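PDB 3BGK: ADP-dependent (S)-NAD(P)H-hydrate dehydratase from Streptococcus mutans, which probably dehydrates the S-form of hydrated NAD(P)H, a damaged cofactor, back to NAD(P)H while converting ADP to AMP and phosphate. Local coordinates for residues 39-44 with 268-273; 44-49 with 304-309; 258-263 with 272-277. All coordinates share one frame; numbering follows the deposited sequence.

Contact 1 (39-44 with 268-273); sequences DLLTKK and RFEVAA. With K (potassium ion), chain C.
L41 reaches from the short helix 39-45 onto E270, near the start of helix 268-287. CD1 of L41 lies 3.5 Å from the backbone O of E270. CD2 turns to the other end of the same residue and lies 3.6 Å from OE2 of E270. The two side chains cross at about a right angle. The branched end of L41 thus spans the glutamate from its backbone to its carboxylate. The torsion of L41 explains this reach: CG is anti to the backbone N (chi1 -170°), and the branch is carried out toward the other helix. This is the tight part of the contact. It is mostly apolar methyl against polar oxygen.

The solvent side is looser and charged. K44, an exposed residue one turn on from L41, bends its chain at CG and CD and brings NZ to OE1 of E270 at 3.0 Å. This is a hydrogen-bonded salt bridge. The ammonium comes from the syn side of the oxygen, 23° out of the carboxylate plane. The second oxygen, OE2, is farther from NZ of K44, at 3.5 Å, so the bridge leans on OE1. The carboxylate thus meets a methyl and a charge together.

The backbone O of K43, in the same helix, binds a potassium ion at 2.7 Å. F269 joins helix 268-287 to strand 227-230 by packing on I228 and Q230, while L41 and K44 join helix 39-45 to E270. The contact lays a short helix on the helical layer of an alpha/beta/alpha sandwich, the ribokinase-like fold of the NnrD/CARKD family.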
loop_
_atom_site.group_PDB
_atom_site.type_symbol
_atom_site.label_atom_id
_atom_site.label_comp_id
_atom_site.label_asym_id
_atom_site.label_seq_id
_atom_site.Cartn_x
_atom_site.Cartn_y
_atom_site.Cartn_z
ATOM N N ASP A 39 17.825 -25.229 -14.509
ATOM C CA ASP A 39 16.531 -24.886 -15.068
ATOM C C ASP A 39 15.790 -26.098 -15.617
ATOM O O ASP A 39 14.566 -26.159 -15.542
ATOM C CB ASP A 39 16.660 -23.785 -16.132
ATOM C CG ASP A 39 17.577 -24.169 -17.293
ATOM O OD1 ASP A 39 18.406 -25.100 -17.159
ATOM O OD2 ASP A 39 17.470 -23.517 -18.350
ATOM N N LEU A 40 16.540 -27.061 -16.153
ATOM C CA LEU A 40 15.957 -28.275 -16.721
ATOM C C LEU A 40 15.218 -29.082 -15.657
ATOM O O LEU A 40 14.164 -29.664 -15.930
ATOM C CB LEU A 40 17.027 -29.135 -17.409
ATOM C CG LEU A 40 17.969 -28.450 -18.415
ATOM C CD1 LEU A 40 19.038 -29.416 -18.927
ATOM C CD2 LEU A 40 17.218 -27.810 -19.580
ATOM N N LEU A 41 15.765 -29.113 -14.447
ATOM C CA LEU A 41 15.082 -29.741 -13.330
ATOM C C LEU A 41 13.824 -28.941 -12.997
ATOM O O LEU A 41 12.749 -29.511 -12.814
ATOM C CB LEU A 41 16.008 -29.848 -12.112
ATOM C CG LEU A 41 15.594 -30.672 -10.876
ATOM C CD1 LEU A 41 14.681 -29.887 -9.938
ATOM C CD2 LEU A 41 14.967 -32.011 -11.238
ATOM N N THR A 42 13.972 -27.619 -12.934
ATOM C CA THR A 42 12.875 -26.711 -12.602
ATOM C C THR A 42 11.767 -26.770 -13.657
ATOM O O THR A 42 10.582 -26.778 -13.316
ATOM C CB THR A 42 13.408 -25.278 -12.404
ATOM O OG1 THR A 42 14.404 -25.299 -11.377
ATOM C CG2 THR A 42 12.299 -24.317 -12.000
ATOM N N LYS A 43 12.160 -26.838 -14.930
ATOM C CA LYS A 43 11.225 -27.072 -16.026
ATOM C C LYS A 43 10.554 -28.439 -15.927
ATOM O O LYS A 43 9.443 -28.618 -16.435
ATOM C CB LYS A 43 11.905 -26.947 -17.390
ATOM C CG LYS A 43 12.269 -25.532 -17.800
ATOM C CD LYS A 43 12.859 -25.518 -19.205
ATOM C CE LYS A 43 14.055 -24.576 -19.319
ATOM N NZ LYS A 43 13.713 -23.139 -19.099
ATOM N N LYS A 44 11.211 -29.403 -15.288
ATOM C CA LYS A 44 10.595 -30.715 -15.094
ATOM C C LYS A 44 9.491 -30.662 -14.034
ATOM O O LYS A 44 8.469 -31.341 -14.167
ATOM C CB LYS A 44 11.638 -31.773 -14.723
ATOM C CG LYS A 44 11.099 -33.207 -14.747
ATOM C CD LYS A 44 11.594 -34.023 -13.560
ATOM C CE LYS A 44 13.021 -34.508 -13.767
ATOM N NZ LYS A 44 13.521 -35.262 -12.582
ATOM N N ARG A 268 9.564 -34.852 -3.463
ATOM C CA ARG A 268 9.600 -33.668 -2.607
ATOM C C ARG A 268 10.970 -32.968 -2.558
ATOM O O ARG A 268 11.034 -31.741 -2.418
ATOM C CB ARG A 268 9.090 -34.006 -1.204
ATOM C CG ARG A 268 8.628 -32.785 -0.392
ATOM C CD ARG A 268 7.870 -33.180 0.879
ATOM N NE ARG A 268 8.547 -34.247 1.624
ATOM C CZ ARG A 268 8.150 -35.519 1.661
ATOM N NH1 ARG A 268 7.059 -35.906 1.005
ATOM N NH2 ARG A 268 8.843 -36.408 2.364
ATOM N N PHE A 269 12.050 -33.737 -2.679
ATOM C CA PHE A 269 13.392 -33.160 -2.768
ATOM C C PHE A 269 13.553 -32.282 -4.011
ATOM O O PHE A 269 14.118 -31.191 -3.933
ATOM C CB PHE A 269 14.475 -34.248 -2.756
ATOM C CG PHE A 269 15.857 -33.730 -3.079
ATOM C CD1 PHE A 269 16.700 -33.276 -2.069
ATOM C CD2 PHE A 269 16.309 -33.687 -4.396
ATOM C CE1 PHE A 269 17.969 -32.795 -2.363
ATOM C CE2 PHE A 269 17.575 -33.204 -4.704
ATOM C CZ PHE A 269 18.408 -32.757 -3.683
ATOM N N GLU A 270 13.070 -32.761 -5.151
ATOM C CA GLU A 270 13.231 -32.023 -6.398
ATOM C C GLU A 270 12.322 -30.794 -6.441
ATOM O O GLU A 270 12.695 -29.753 -7.000
ATOM C CB GLU A 270 12.999 -32.933 -7.602
ATOM C CG GLU A 270 13.980 -34.114 -7.675
ATOM C CD GLU A 270 13.975 -34.813 -9.028
ATOM O OE1 GLU A 270 12.880 -34.969 -9.630
ATOM O OE2 GLU A 270 15.072 -35.206 -9.488
ATOM N N VAL A 271 11.145 -30.927 -5.826
ATOM C CA VAL A 271 10.167 -29.844 -5.721
ATOM C C VAL A 271 10.728 -28.677 -4.907
ATOM O O VAL A 271 10.651 -27.522 -5.331
ATOM C CB VAL A 271 8.815 -30.337 -5.120
ATOM C CG1 VAL A 271 7.936 -29.160 -4.723
ATOM C CG2 VAL A 271 8.081 -31.219 -6.109
ATOM N N ALA A 272 11.296 -28.987 -3.747
ATOM C CA ALA A 272 11.942 -27.982 -2.912
ATOM C C ALA A 272 13.189 -27.427 -3.599
ATOM O O ALA A 272 13.459 -26.226 -3.526
ATOM C CB ALA A 272 12.288 -28.561 -1.552
ATOM N N ALA A 273 13.933 -28.301 -4.279
ATOM C CA ALA A 273 15.120 -27.890 -5.029
ATOM C C ALA A 273 14.769 -26.873 -6.107
ATOM O O ALA A 273 15.433 -25.841 -6.226
ATOM C CB ALA A 273 15.826 -29.095 -5.639
HETATM K K K C . 7.408 -27.830 -17.987
#

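Contact 2 (44-49 with 304-309); sequences KIIKPR and RVMKEM. With K (potassium ion), chain C.
The backbone O of I46, a residue whose side chain packs on M306 and M309, binds the potassium ion at 2.9 Å. The O of K43 binds the same ion. I46 is the first residue to leave helical geometry after helix 39-45, and it is the centre of an inverse gamma turn. Its carbonyl goes to the metal while its side chain goes to helix 295-310.

The side chain works through both branches. CG2 of I46 is 3.5 Å from the backbone O of M306. CD1 of I46 touches both selenomethionines, 3.9 Å from CG of M306 and 3.8 Å from CB of M309. I46 crosses M306 at about a right angle and M309 at a slant. The M306 chain is bent at its last torsion (chi3 72°), and this brings its CE methyl within 4.1 Å of CD1 of I46. M309 offers its CB and CG, and its end leads off toward T42 and K43.

F260 also touches I46 and M306. Y291 of the second subunit packs on both as well, so the apolar cluster reaches the subunit interface. Across the two segments there is no hydrogen bond. The helix is held to the turn by apolar packing, and the cation by backbone oxygens at a helix C-terminus, whose partial negative charge would suit it.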
loop_
_atom_site.group_PDB
_atom_site.type_symbol
_atom_site.label_atom_id
_atom_site.label_comp_id
_atom_site.label_asym_id
_atom_site.label_seq_id
_atom_site.Cartn_x
_atom_site.Cartn_y
_atom_site.Cartn_z
ATOM N N LYS A 44 11.211 -29.403 -15.288
ATOM C CA LYS A 44 10.595 -30.715 -15.094
ATOM C C LYS A 44 9.491 -30.662 -14.034
ATOM O O LYS A 44 8.469 -31.341 -14.167
ATOM C CB LYS A 44 11.638 -31.773 -14.723
ATOM C CG LYS A 44 11.099 -33.207 -14.747
ATOM C CD LYS A 44 11.594 -34.023 -13.560
ATOM C CE LYS A 44 13.021 -34.508 -13.767
ATOM N NZ LYS A 44 13.521 -35.262 -12.582
ATOM N N ILE A 45 9.702 -29.856 -12.995
ATOM C CA ILE A 45 8.751 -29.738 -11.887
ATOM C C ILE A 45 7.558 -28.847 -12.237
ATOM O O ILE A 45 6.405 -29.273 -12.118
ATOM C CB ILE A 45 9.439 -29.252 -10.585
ATOM C CG1 ILE A 45 10.460 -30.294 -10.094
ATOM C CG2 ILE A 45 8.408 -28.883 -9.491
ATOM C CD1 ILE A 45 9.947 -31.733 -10.042
ATOM N N ILE A 46 7.837 -27.621 -12.677
ATOM C CA ILE A 46 6.777 -26.679 -13.049
ATOM C C ILE A 46 6.044 -27.166 -14.308
ATOM O O ILE A 46 6.416 -26.840 -15.440
ATOM C CB ILE A 46 7.295 -25.212 -13.174
ATOM C CG1 ILE A 46 8.037 -24.805 -11.885
ATOM C CG2 ILE A 46 6.135 -24.263 -13.468
ATOM C CD1 ILE A 46 8.634 -23.416 -11.876
ATOM N N LYS A 47 5.018 -27.980 -14.083
ATOM C CA LYS A 47 4.213 -28.552 -15.157
ATOM C C LYS A 47 3.017 -27.662 -15.482
ATOM O O LYS A 47 2.479 -27.015 -14.591
ATOM C CB LYS A 47 3.743 -29.961 -14.779
ATOM C CG LYS A 47 4.863 -31.003 -14.736
ATOM C CD LYS A 47 4.377 -32.392 -15.164
ATOM C CE LYS A 47 3.742 -33.148 -14.012
ATOM N NZ LYS A 47 3.001 -34.349 -14.490
ATOM N N PRO A 48 2.584 -27.640 -16.756
ATOM C CA PRO A 48 1.384 -26.866 -17.078
ATOM C C PRO A 48 0.212 -27.387 -16.261
ATOM O O PRO A 48 0.105 -28.595 -16.031
ATOM C CB PRO A 48 1.158 -27.163 -18.566
ATOM C CG PRO A 48 2.491 -27.603 -19.079
ATOM C CD PRO A 48 3.129 -28.327 -17.940
ATOM N N ARG A 49 -0.646 -26.482 -15.813
ATOM C CA ARG A 49 -1.743 -26.859 -14.930
ATOM C C ARG A 49 -2.819 -27.653 -15.669
ATOM O O ARG A 49 -3.212 -27.283 -16.778
ATOM C CB ARG A 49 -2.332 -25.627 -14.238
ATOM C CG ARG A 49 -1.441 -25.038 -13.157
ATOM C CD ARG A 49 -2.109 -23.872 -12.431
ATOM N NE ARG A 49 -1.439 -23.622 -11.160
ATOM C CZ ARG A 49 -1.881 -22.815 -10.201
ATOM N NH1 ARG A 49 -3.017 -22.144 -10.345
ATOM N NH2 ARG A 49 -1.174 -22.678 -9.090
ATOM N N ARG A 304 5.203 -14.796 -13.663
ATOM C CA ARG A 304 5.657 -14.561 -15.034
ATOM C C ARG A 304 6.757 -15.559 -15.400
ATOM O O ARG A 304 6.779 -16.084 -16.514
ATOM C CB ARG A 304 6.139 -13.120 -15.231
ATOM C CG ARG A 304 6.571 -12.818 -16.658
ATOM C CD ARG A 304 7.165 -11.416 -16.813
ATOM N NE ARG A 304 8.268 -11.142 -15.886
ATOM C CZ ARG A 304 9.503 -11.632 -16.006
ATOM N NH1 ARG A 304 9.817 -12.453 -17.007
ATOM N NH2 ARG A 304 10.430 -11.309 -15.109
ATOM N N VAL A 305 7.643 -15.837 -14.449
ATOM C CA VAL A 305 8.776 -16.729 -14.685
ATOM C C VAL A 305 8.362 -18.200 -14.589
ATOM O O VAL A 305 8.819 -19.019 -15.384
ATOM C CB VAL A 305 9.962 -16.416 -13.747
ATOM C CG1 VAL A 305 11.122 -17.363 -14.007
ATOM C CG2 VAL A 305 10.415 -14.965 -13.923
HETATM N N MSE A 306 7.498 -18.529 -13.632
HETATM C CA MSE A 306 6.934 -19.875 -13.551
HETATM C C MSE A 306 6.185 -20.211 -14.836
HETATM O O MSE A 306 6.301 -21.327 -15.345
HETATM C CB MSE A 306 6.016 -20.033 -12.338
HETATM C CG MSE A 306 6.743 -20.073 -11.013
HETATM SE SE MSE A 306 5.597 -20.466 -9.488
HETATM C CE MSE A 306 5.270 -22.358 -9.830
ATOM N N LYS A 307 5.435 -19.236 -15.355
ATOM C CA LYS A 307 4.761 -19.356 -16.649
ATOM C C LYS A 307 5.736 -19.710 -17.773
ATOM O O LYS A 307 5.454 -20.608 -18.567
ATOM C CB LYS A 307 4.011 -18.070 -16.995
ATOM C CG LYS A 307 3.293 -18.099 -18.333
ATOM C CD LYS A 307 2.181 -19.133 -18.347
ATOM C CE LYS A 307 1.646 -19.354 -19.752
ATOM N NZ LYS A 307 0.514 -20.321 -19.742
ATOM N N GLU A 308 6.867 -19.000 -17.831
ATOM C CA GLU A 308 7.968 -19.297 -18.758
ATOM C C GLU A 308 8.545 -20.696 -18.526
ATOM O O GLU A 308 8.885 -21.396 -19.480
ATOM C CB GLU A 308 9.102 -18.279 -18.611
ATOM C CG GLU A 308 8.823 -16.870 -19.115
ATOM C CD GLU A 308 10.054 -15.962 -19.020
ATOM O OE1 GLU A 308 10.805 -16.065 -18.023
ATOM O OE2 GLU A 308 10.275 -15.142 -19.942
HETATM N N MSE A 309 8.668 -21.087 -17.259
HETATM C CA MSE A 309 9.234 -22.386 -16.900
HETATM C C MSE A 309 8.307 -23.514 -17.320
HETATM O O MSE A 309 8.768 -24.604 -17.654
HETATM C CB MSE A 309 9.524 -22.469 -15.397
HETATM C CG MSE A 309 10.691 -21.603 -14.944
HETATM SE SE MSE A 309 12.439 -22.298 -15.473
HETATM C CE MSE A 309 13.315 -20.631 -15.932
HETATM K K K C . 7.408 -27.830 -17.987
#

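Contact 3 (258-263 with 272-277); sequences AGFVAQ and AAAAVF
F260 of helix 249-263 lays its ring against helix 268-287 at A275. The main interaction is CH-pi. CB of A275 stands over one face of the ring, 3.9 Å from the centroid and 21° off the ring normal. CA of A275 lies over the centre of the same face, 3.7 Å above the plane. The backbone N of A275 is close too, 3.6 Å from CD2 of F260. The ring therefore rests on the backbone of the second helix as well as on a methyl group. The small alanine lets it come so near: the CA atoms of F260 and A275 are 6.2 Å apart. The first torsion of F260 is stretched (chi1 -89°) from the usual value near -60°, and this goes with the ring lying over A275.

Plain apolar contact adds A274. Its CB approaches CE2 of F260 at 4.0 Å.

The two segments belong to consecutive helices of the alpha/beta/alpha sandwich of this ribokinase-like family. The helices are joined by residues 264-267, and their axes are clearly inclined to each other. Between the same two helices F260 also touches V271 and L278, and the ring of F264, in the connection, meets that of F260 edge-to-face.

No hydrogen bond joins the two segments. Polar interactions instead lie at the end of the first one. The side chain of Q263 bonds through OE1 to NH2 of R49 and through NE2 to the O of S84, and Y291 of the second subunit packs on it.

V276, which points away from residues 258-263, packs on L253 and I257 farther back in helix 249-263 and on T226, a predicted AMP-binding residue.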
loop_
_atom_site.group_PDB
_atom_site.type_symbol
_atom_site.label_atom_id
_atom_site.label_comp_id
_atom_site.label_asym_id
_atom_site.label_seq_id
_atom_site.Cartn_x
_atom_site.Cartn_y
_atom_site.Cartn_z
ATOM N N ALA A 258 7.221 -23.293 0.269
ATOM C CA ALA A 258 5.881 -23.639 0.735
ATOM C C ALA A 258 4.868 -23.695 -0.407
ATOM O O ALA A 258 4.008 -24.577 -0.430
ATOM C CB ALA A 258 5.418 -22.675 1.820
ATOM N N GLY A 259 4.973 -22.756 -1.345
ATOM C CA GLY A 259 4.050 -22.678 -2.468
ATOM C C GLY A 259 4.273 -23.811 -3.457
ATOM O O GLY A 259 3.310 -24.355 -4.028
ATOM N N PHE A 260 5.543 -24.172 -3.657
ATOM C CA PHE A 260 5.890 -25.273 -4.548
ATOM C C PHE A 260 5.355 -26.604 -4.026
ATOM O O PHE A 260 4.656 -27.316 -4.754
ATOM C CB PHE A 260 7.403 -25.335 -4.783
ATOM C CG PHE A 260 7.879 -24.498 -5.947
ATOM C CD1 PHE A 260 7.619 -23.127 -6.002
ATOM C CD2 PHE A 260 8.607 -25.079 -6.979
ATOM C CE1 PHE A 260 8.063 -22.352 -7.071
ATOM C CE2 PHE A 260 9.064 -24.318 -8.058
ATOM C CZ PHE A 260 8.794 -22.947 -8.103
ATOM N N VAL A 261 5.655 -26.918 -2.762
ATOM C CA VAL A 261 5.278 -28.206 -2.168
ATOM C C VAL A 261 3.759 -28.369 -2.057
ATOM O O VAL A 261 3.245 -29.492 -2.065
ATOM C CB VAL A 261 5.970 -28.478 -0.795
ATOM C CG1 VAL A 261 7.484 -28.493 -0.944
ATOM C CG2 VAL A 261 5.546 -27.460 0.255
ATOM N N ALA A 262 3.056 -27.240 -1.986
ATOM C CA ALA A 262 1.594 -27.213 -1.939
ATOM C C ALA A 262 0.933 -27.728 -3.222
ATOM O O ALA A 262 -0.119 -28.350 -3.166
ATOM C CB ALA A 262 1.108 -25.804 -1.621
ATOM N N GLN A 263 1.563 -27.478 -4.367
ATOM C CA GLN A 263 0.958 -27.764 -5.672
ATOM C C GLN A 263 1.640 -28.878 -6.472
ATOM O O GLN A 263 0.994 -29.505 -7.313
ATOM C CB GLN A 263 0.877 -26.480 -6.521
ATOM C CG GLN A 263 2.237 -25.850 -6.834
ATOM C CD GLN A 263 2.157 -24.375 -7.179
ATOM O OE1 GLN A 263 1.693 -23.991 -8.250
ATOM N NE2 GLN A 263 2.644 -23.539 -6.277
ATOM N N ALA A 272 11.296 -28.987 -3.747
ATOM C CA ALA A 272 11.942 -27.982 -2.912
ATOM C C ALA A 272 13.189 -27.427 -3.599
ATOM O O ALA A 272 13.459 -26.226 -3.526
ATOM C CB ALA A 272 12.288 -28.561 -1.552
ATOM N N ALA A 273 13.933 -28.301 -4.279
ATOM C CA ALA A 273 15.120 -27.890 -5.029
ATOM C C ALA A 273 14.769 -26.873 -6.107
ATOM O O ALA A 273 15.433 -25.841 -6.226
ATOM C CB ALA A 273 15.826 -29.095 -5.639
ATOM N N ALA A 274 13.725 -27.167 -6.881
ATOM C CA ALA A 274 13.223 -26.244 -7.903
ATOM C C ALA A 274 12.863 -24.870 -7.305
ATOM O O ALA A 274 13.290 -23.832 -7.820
ATOM C CB ALA A 274 12.042 -26.851 -8.641
ATOM N N ALA A 275 12.107 -24.868 -6.210
ATOM C CA ALA A 275 11.771 -23.636 -5.507
ATOM C C ALA A 275 13.039 -22.841 -5.183
ATOM O O ALA A 275 13.111 -21.635 -5.450
ATOM C CB ALA A 275 10.987 -23.942 -4.241
ATOM N N VAL A 276 14.044 -23.526 -4.637
ATOM C CA VAL A 276 15.323 -22.910 -4.299
ATOM C C VAL A 276 16.032 -22.361 -5.537
ATOM O O VAL A 276 16.589 -21.259 -5.488
ATOM C CB VAL A 276 16.242 -23.880 -3.521
ATOM C CG1 VAL A 276 17.624 -23.255 -3.261
ATOM C CG2 VAL A 276 15.593 -24.272 -2.206
ATOM N N PHE A 277 15.999 -23.106 -6.641
ATOM C CA PHE A 277 16.633 -22.635 -7.875
ATOM C C PHE A 277 15.969 -21.365 -8.397
ATOM O O PHE A 277 16.653 -20.396 -8.726
ATOM C CB PHE A 277 16.639 -23.705 -8.978
ATOM C CG PHE A 277 17.053 -23.171 -10.337
ATOM C CD1 PHE A 277 18.400 -23.029 -10.668
ATOM C CD2 PHE A 277 16.095 -22.783 -11.274
ATOM C CE1 PHE A 277 18.782 -22.521 -11.910
ATOM C CE2 PHE A 277 16.472 -22.274 -12.516
ATOM C CZ PHE A 277 17.817 -22.143 -12.831
#

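Contacts 1 and 2 share K44 and helix 39-45; their centres are 11 Å apart. Each supplies one backbone oxygen to the same potassium ion, from K43 and I46. Contacts 1 and 3 share A272 and A273 on helix 268-287, with centres 8 Å apart. Contact 3 is nested inside the chain loop closed by contact 2, with centres 12 Å apart. The two meet where CD1 of I46 lies 3.8 Å from CZ of F260, and CB of I45 4.0 Å from CB of A274. The side chain of A274 is about 10 Å from the potassium. That of A275 is also about 10 Å from T226, a predicted AMP site. Contacts 1 and 2 lie away from such sites.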